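Local coordinates for putative enoyl-CoA hydratase (Streptomyces coelicolor A3, PDB 3G64), which probably acts as an enoyl-CoA hydratase of the crotonase family, adding water across the double bond of enoyl-CoA thioesters, at residues 133-136 against 137-140; 172-175 against 176-179; 260-263 against 264-268. All coordinates share one frame; numbering follows the deposited sequence.

Contact 1. Residues 133-136 against 137-140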
# COMPACT_ATOMS: atom_id res chain seq x y z
N LEU A 133 -11.60 7.68 7.75
CA LEU A 133 -10.59 6.80 7.16
C LEU A 133 -10.70 5.36 7.69
O LEU A 133 -10.40 4.40 6.98
CB LEU A 133 -9.20 7.40 7.49
CG LEU A 133 -7.93 6.76 6.92
CD1 LEU A 133 -7.96 6.85 5.39
CD2 LEU A 133 -6.71 7.48 7.51
N ALA A 134 -11.15 5.20 8.93
CA ALA A 134 -11.23 3.86 9.53
C ALA A 134 -12.44 3.06 9.02
O ALA A 134 -12.44 1.83 9.02
CB ALA A 134 -11.26 3.95 11.06
N ALA A 135 -13.47 3.77 8.59
CA ALA A 135 -14.68 3.14 8.06
C ALA A 135 -14.34 2.24 6.88
O ALA A 135 -13.33 2.44 6.17
CB ALA A 135 -15.71 4.25 7.61
N ASP A 136 -15.16 1.22 6.67
CA ASP A 136 -14.97 0.37 5.52
C ASP A 136 -15.33 1.10 4.23
O ASP A 136 -14.67 0.88 3.18
CB ASP A 136 -15.80 -0.90 5.71
CG ASP A 136 -15.43 -1.61 7.02
OD1 ASP A 136 -14.31 -2.17 7.08
OD2 ASP A 136 -16.20 -1.54 8.00
N PHE A 137 -16.35 1.96 4.31
CA PHE A 137 -16.82 2.72 3.15
C PHE A 137 -16.93 4.20 3.49
O PHE A 137 -17.38 4.56 4.58
CB PHE A 137 -18.19 2.22 2.64
CG PHE A 137 -18.22 0.79 2.18
CD1 PHE A 137 -18.08 0.47 0.83
CD2 PHE A 137 -18.39 -0.24 3.09
CE1 PHE A 137 -18.11 -0.86 0.41
CE2 PHE A 137 -18.40 -1.59 2.68
CZ PHE A 137 -18.27 -1.89 1.34
N ARG A 138 -16.49 5.05 2.55
CA ARG A 138 -16.71 6.50 2.63
C ARG A 138 -17.62 6.94 1.45
O ARG A 138 -17.22 6.94 0.28
CB ARG A 138 -15.39 7.27 2.61
CG ARG A 138 -14.59 7.19 3.96
CD ARG A 138 -13.07 7.37 3.76
NE ARG A 138 -12.56 6.27 2.96
CZ ARG A 138 -12.40 5.02 3.41
NH1 ARG A 138 -11.99 4.07 2.59
NH2 ARG A 138 -12.63 4.72 4.69
N VAL A 139 -18.85 7.28 1.79
CA VAL A 139 -19.85 7.75 0.82
C VAL A 139 -19.93 9.27 0.97
O VAL A 139 -20.38 9.77 2.00
CB VAL A 139 -21.19 7.06 1.08
CG1 VAL A 139 -22.30 7.63 0.20
CG2 VAL A 139 -21.03 5.52 0.88
N ALA A 140 -19.48 10.00 -0.04
CA ALA A 140 -19.16 11.40 0.11
C ALA A 140 -19.85 12.23 -0.95
O ALA A 140 -19.87 11.83 -2.12
CB ALA A 140 -17.64 11.59 -0.04
O HOH W 1 -11.81 1.29 3.49
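Arg138 reaches back from the start of strand 137-140 to the turn just after helix 127-134, where its NH2 donates a hydrogen bond of 2.8 Å to Ala135 O. The side chain is bent at chi3 (-64°), which turns the guanidinium toward the helix end. The bond is imperfect on both sides: the N-H...O angle is 141°, the donor stands well above the carbonyl plane, and Ala135 O lies somewhat tilted from the guanidinium plane. Leu133 O, 3.2 Å from Arg138 NH2, is near but at too poor an angle to be bonded; the same nitrogen does bond to Ala132 O, and Arg138 NE to Leu195 O. Arg138 NH1 donates to a water lying at the guanidinium edge and in its plane, and the water in turn donates to Asp136 O at 2.9 Å, bridging the two. The Phe137 ring, with CG anti to the carbonyl carbon (chi1 -61°), lies against the preceding peptide, Asp136 O over one face and Phe137 CD2 3.7 Å from Asp136 CB. The Asp136 carboxylate points elsewhere, to Lys228, Arg110 and Val116 N. Helix and strand thus meet at a tight, buried junction in the crotonase core. Because carbonyls at and just past the helix end, Ala132 O and Ala135 O, both bond to Arg138 NH2, its positive charge probably offsets the partial negative charge of that end.

Contact 2. Residues 172-175 against 176-179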
# COMPACT_ATOMS: atom_id res chain seq x y z
N LEU A 172 2.21 5.90 0.52
CA LEU A 172 3.10 6.66 1.42
C LEU A 172 3.40 8.10 0.98
O LEU A 172 3.55 9.00 1.82
CB LEU A 172 4.43 5.89 1.64
CG LEU A 172 5.47 6.61 2.51
CD1 LEU A 172 4.97 6.79 3.98
CD2 LEU A 172 6.85 5.84 2.46
N GLY A 173 3.53 8.35 -0.32
CA GLY A 173 3.87 9.71 -0.73
C GLY A 173 2.72 10.68 -0.42
O GLY A 173 2.95 11.76 0.17
N HIS A 174 1.49 10.29 -0.79
CA HIS A 174 0.33 11.14 -0.46
C HIS A 174 0.11 11.19 1.05
O HIS A 174 -0.25 12.24 1.59
CB HIS A 174 -0.95 10.59 -1.12
CG HIS A 174 -0.97 10.68 -2.62
ND1 HIS A 174 -0.61 11.82 -3.30
CD2 HIS A 174 -1.39 9.79 -3.56
CE1 HIS A 174 -0.76 11.62 -4.61
NE2 HIS A 174 -1.25 10.41 -4.79
N ALA A 175 0.32 10.08 1.76
CA ALA A 175 0.06 10.11 3.21
C ALA A 175 0.96 11.12 3.87
O ALA A 175 0.55 11.87 4.75
CB ALA A 175 0.29 8.73 3.85
N THR A 176 2.23 11.12 3.48
CA THR A 176 3.18 12.04 4.10
C THR A 176 2.75 13.49 3.88
O THR A 176 2.81 14.31 4.77
CB THR A 176 4.58 11.82 3.52
OG1 THR A 176 5.00 10.49 3.86
CG2 THR A 176 5.58 12.85 4.09
N ARG A 177 2.32 13.81 2.66
CA ARG A 177 1.93 15.18 2.35
C ARG A 177 0.71 15.56 3.18
O ARG A 177 0.66 16.62 3.78
CB ARG A 177 1.62 15.27 0.83
CG ARG A 177 1.09 16.59 0.31
CD ARG A 177 1.04 16.55 -1.23
NE ARG A 177 0.24 15.44 -1.78
CZ ARG A 177 -1.09 15.51 -1.94
NH1 ARG A 177 -1.73 16.62 -1.59
NH2 ARG A 177 -1.78 14.50 -2.47
N LEU A 178 -0.28 14.67 3.21
CA LEU A 178 -1.53 14.99 3.88
C LEU A 178 -1.32 15.19 5.38
O LEU A 178 -1.83 16.13 5.99
CB LEU A 178 -2.53 13.85 3.65
CG LEU A 178 -3.53 14.06 2.50
CD1 LEU A 178 -2.79 14.38 1.23
CD2 LEU A 178 -4.39 12.78 2.36
N LEU A 179 -0.57 14.27 5.98
CA LEU A 179 -0.38 14.28 7.43
C LEU A 179 0.61 15.32 7.87
O LEU A 179 0.48 15.90 8.94
CB LEU A 179 0.08 12.91 7.93
CG LEU A 179 -0.98 11.81 7.84
CD1 LEU A 179 -0.38 10.47 8.29
CD2 LEU A 179 -2.16 12.19 8.70
O HOH W 2 1.83 13.05 -3.08
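Thr176 grips Leu172 O twice, through OG1 at 2.9 Å and through its backbone N at 3.0 Å. The two donors approach from opposite faces of the carbonyl plane, so one acceptor serves both. A chi1 of -64° sets OG1 beside the Thr176 backbone N, within range of the carbonyl one turn earlier, and Leu172 CD1 rests 3.7 Å from that hydroxyl. The remaining backbone bonds, Arg177 N to Gly173 O, Leu178 N to His174 O and Leu179 N to Ala175 O, continue the i to i+4 ladder of an alpha helix. This is helix 172-181, wedged between helix 162-170 of its own chain, whose Leu166 meets Ala175, Leu178 and Leu179, and a third subunit, whose Leu231 touches Thr176 and Leu179. Polar side chains meet on another side. His174 and Arg177 run alongside each other with ring and guanidinium planes 87° apart, and His174 ND1 lies at the guanidinium edge, 3.0 Å from Arg177 NH2. A water accepts from Arg177 NE at 3.2 Å and, weakly, from His174 ND1. The main charge partner of Arg177 is Glu189, in a salt bridge to NH2. Leu178 CD1, from the same segment, covers one face of the Arg177 guanidinium, 3.6 Å above its plane and toward the rim.

Contact 3. Residues 260-263 against 264-268; sequences AEFH and AAFTE
Ala260 to Thr267 form one unbroken helical run in which Ala264 N, Ala265 N, Phe266 N and Thr267 N bond to the carbonyls of Ala260, Glu261, Phe262 and His263, at 3.0 Å for Ala264 N to Ala260 O and 2.9 Å for Thr267 N to His263 O. Glu268 is the first residue to leave helical angles, yet its N still bonds to Ala264 O. Thr267 is therefore the last helical residue. Its OG1 lies 3.1 Å from His263 O and 2.9 Å from Ala264 O. With OG1 placed between the backbone N and the carbonyl carbon (chi1 59°), the methyl is directed at the imidazole: Thr267 CG2 stands 3.9 Å from the His263 ring centroid, 23° off the ring normal, a CH-pi contact over one face. This is helix 257-267, near the C-terminus of the crotonase fold, which leans on the second subunit; His263 packs on Leu88 there, Phe262 meets Arg152 and Phe266 meets Val80 of that same neighbour. With His263 replaced by an alanine, the Thr267 methyl is likely to lose the aromatic face it rests on, and a gap would probably open toward Leu88 of the second subunit. Phe262 and Phe266 point the same way from successive turns, their planes 30° apart but slid so far that the centroids are 5.9 Å apart. Instead Phe266 CB sits over one face of the Phe262 ring, toward its rim, 4.2 Å from Phe262 CZ. On another side of the helix, the Glu261 carboxylate passes near the methyls of Ala264 and Ala265, while OE2 bonds to Lys273 N and pairs with Arg270.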
# COMPACT_ATOMS: atom_id res chain seq x y z
N ALA A 260 -24.53 -22.95 0.88
CA ALA A 260 -25.44 -23.97 0.35
C ALA A 260 -26.62 -23.29 -0.36
O ALA A 260 -27.05 -23.71 -1.44
CB ALA A 260 -25.93 -24.91 1.45
N GLU A 261 -27.12 -22.22 0.24
CA GLU A 261 -28.25 -21.51 -0.33
C GLU A 261 -27.86 -20.89 -1.67
O GLU A 261 -28.67 -20.85 -2.60
CB GLU A 261 -28.84 -20.50 0.64
CG GLU A 261 -29.75 -19.43 -0.01
CD GLU A 261 -31.13 -19.95 -0.52
OE1 GLU A 261 -31.40 -21.17 -0.48
OE2 GLU A 261 -31.95 -19.11 -0.94
N PHE A 262 -26.61 -20.44 -1.80
CA PHE A 262 -26.23 -19.87 -3.09
C PHE A 262 -26.44 -20.91 -4.20
O PHE A 262 -26.95 -20.61 -5.26
CB PHE A 262 -24.77 -19.42 -3.18
CG PHE A 262 -24.29 -19.33 -4.61
CD1 PHE A 262 -24.71 -18.28 -5.42
CD2 PHE A 262 -23.52 -20.34 -5.16
CE1 PHE A 262 -24.31 -18.21 -6.74
CE2 PHE A 262 -23.11 -20.28 -6.48
CZ PHE A 262 -23.51 -19.22 -7.27
N HIS A 263 -25.98 -22.13 -3.93
CA HIS A 263 -26.03 -23.19 -4.93
C HIS A 263 -27.48 -23.67 -5.20
O HIS A 263 -27.85 -23.91 -6.35
CB HIS A 263 -25.15 -24.36 -4.51
CG HIS A 263 -25.05 -25.42 -5.55
ND1 HIS A 263 -25.80 -26.58 -5.51
CD2 HIS A 263 -24.33 -25.49 -6.69
CE1 HIS A 263 -25.53 -27.31 -6.56
NE2 HIS A 263 -24.64 -26.67 -7.30
N ALA A 264 -28.26 -23.81 -4.14
CA ALA A 264 -29.66 -24.19 -4.28
C ALA A 264 -30.40 -23.15 -5.12
O ALA A 264 -31.17 -23.51 -6.02
CB ALA A 264 -30.31 -24.34 -2.92
N ALA A 265 -30.16 -21.86 -4.85
CA ALA A 265 -30.83 -20.77 -5.58
C ALA A 265 -30.36 -20.70 -7.01
O ALA A 265 -31.16 -20.45 -7.94
CB ALA A 265 -30.62 -19.45 -4.90
N PHE A 266 -29.06 -20.91 -7.20
CA PHE A 266 -28.51 -20.92 -8.54
C PHE A 266 -29.20 -22.01 -9.36
O PHE A 266 -29.68 -21.75 -10.47
CB PHE A 266 -27.01 -21.18 -8.51
CG PHE A 266 -26.39 -21.22 -9.87
CD1 PHE A 266 -26.12 -20.04 -10.55
CD2 PHE A 266 -26.08 -22.43 -10.48
CE1 PHE A 266 -25.54 -20.07 -11.81
CE2 PHE A 266 -25.51 -22.46 -11.74
CZ PHE A 266 -25.23 -21.28 -12.40
N THR A 267 -29.24 -23.23 -8.83
CA THR A 267 -29.82 -24.36 -9.56
C THR A 267 -31.34 -24.23 -9.80
O THR A 267 -31.86 -24.80 -10.75
CB THR A 267 -29.53 -25.71 -8.89
OG1 THR A 267 -30.06 -25.72 -7.56
CG2 THR A 267 -28.05 -25.99 -8.86
N GLU A 268 -32.02 -23.51 -8.92
CA GLU A 268 -33.45 -23.32 -9.00
C GLU A 268 -33.79 -22.00 -9.69
O GLU A 268 -34.95 -21.57 -9.70
CB GLU A 268 -34.09 -23.41 -7.61
CG GLU A 268 -33.93 -24.80 -6.97
CD GLU A 268 -34.34 -24.87 -5.50
OE1 GLU A 268 -34.93 -23.91 -4.96
OE2 GLU A 268 -34.05 -25.92 -4.88

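Along the chain the three contacts come in series: contact 1 at the turn from helix 127-134 into the sheet strand 137-140, contact 2 in helix 172-181, contact 3 in helix 257-267. Contact 1 lies about 6 Å from the chain centre, contact 2 about 21 Å and contact 3 about 33 Å. Centre to centre, contacts 1 and 2 are about 18 Å apart, and contacts 2 and 3 about 46 Å; none touches another within the chain. The assembly does bring contacts 1 and 2 together: contact 1 packs on Gly173 and Thr176 of the second subunit, residues of contact 2 in that copy. Contact 3 also meets the second subunit, whereas contact 2 meets the third, so all three help join the trimer.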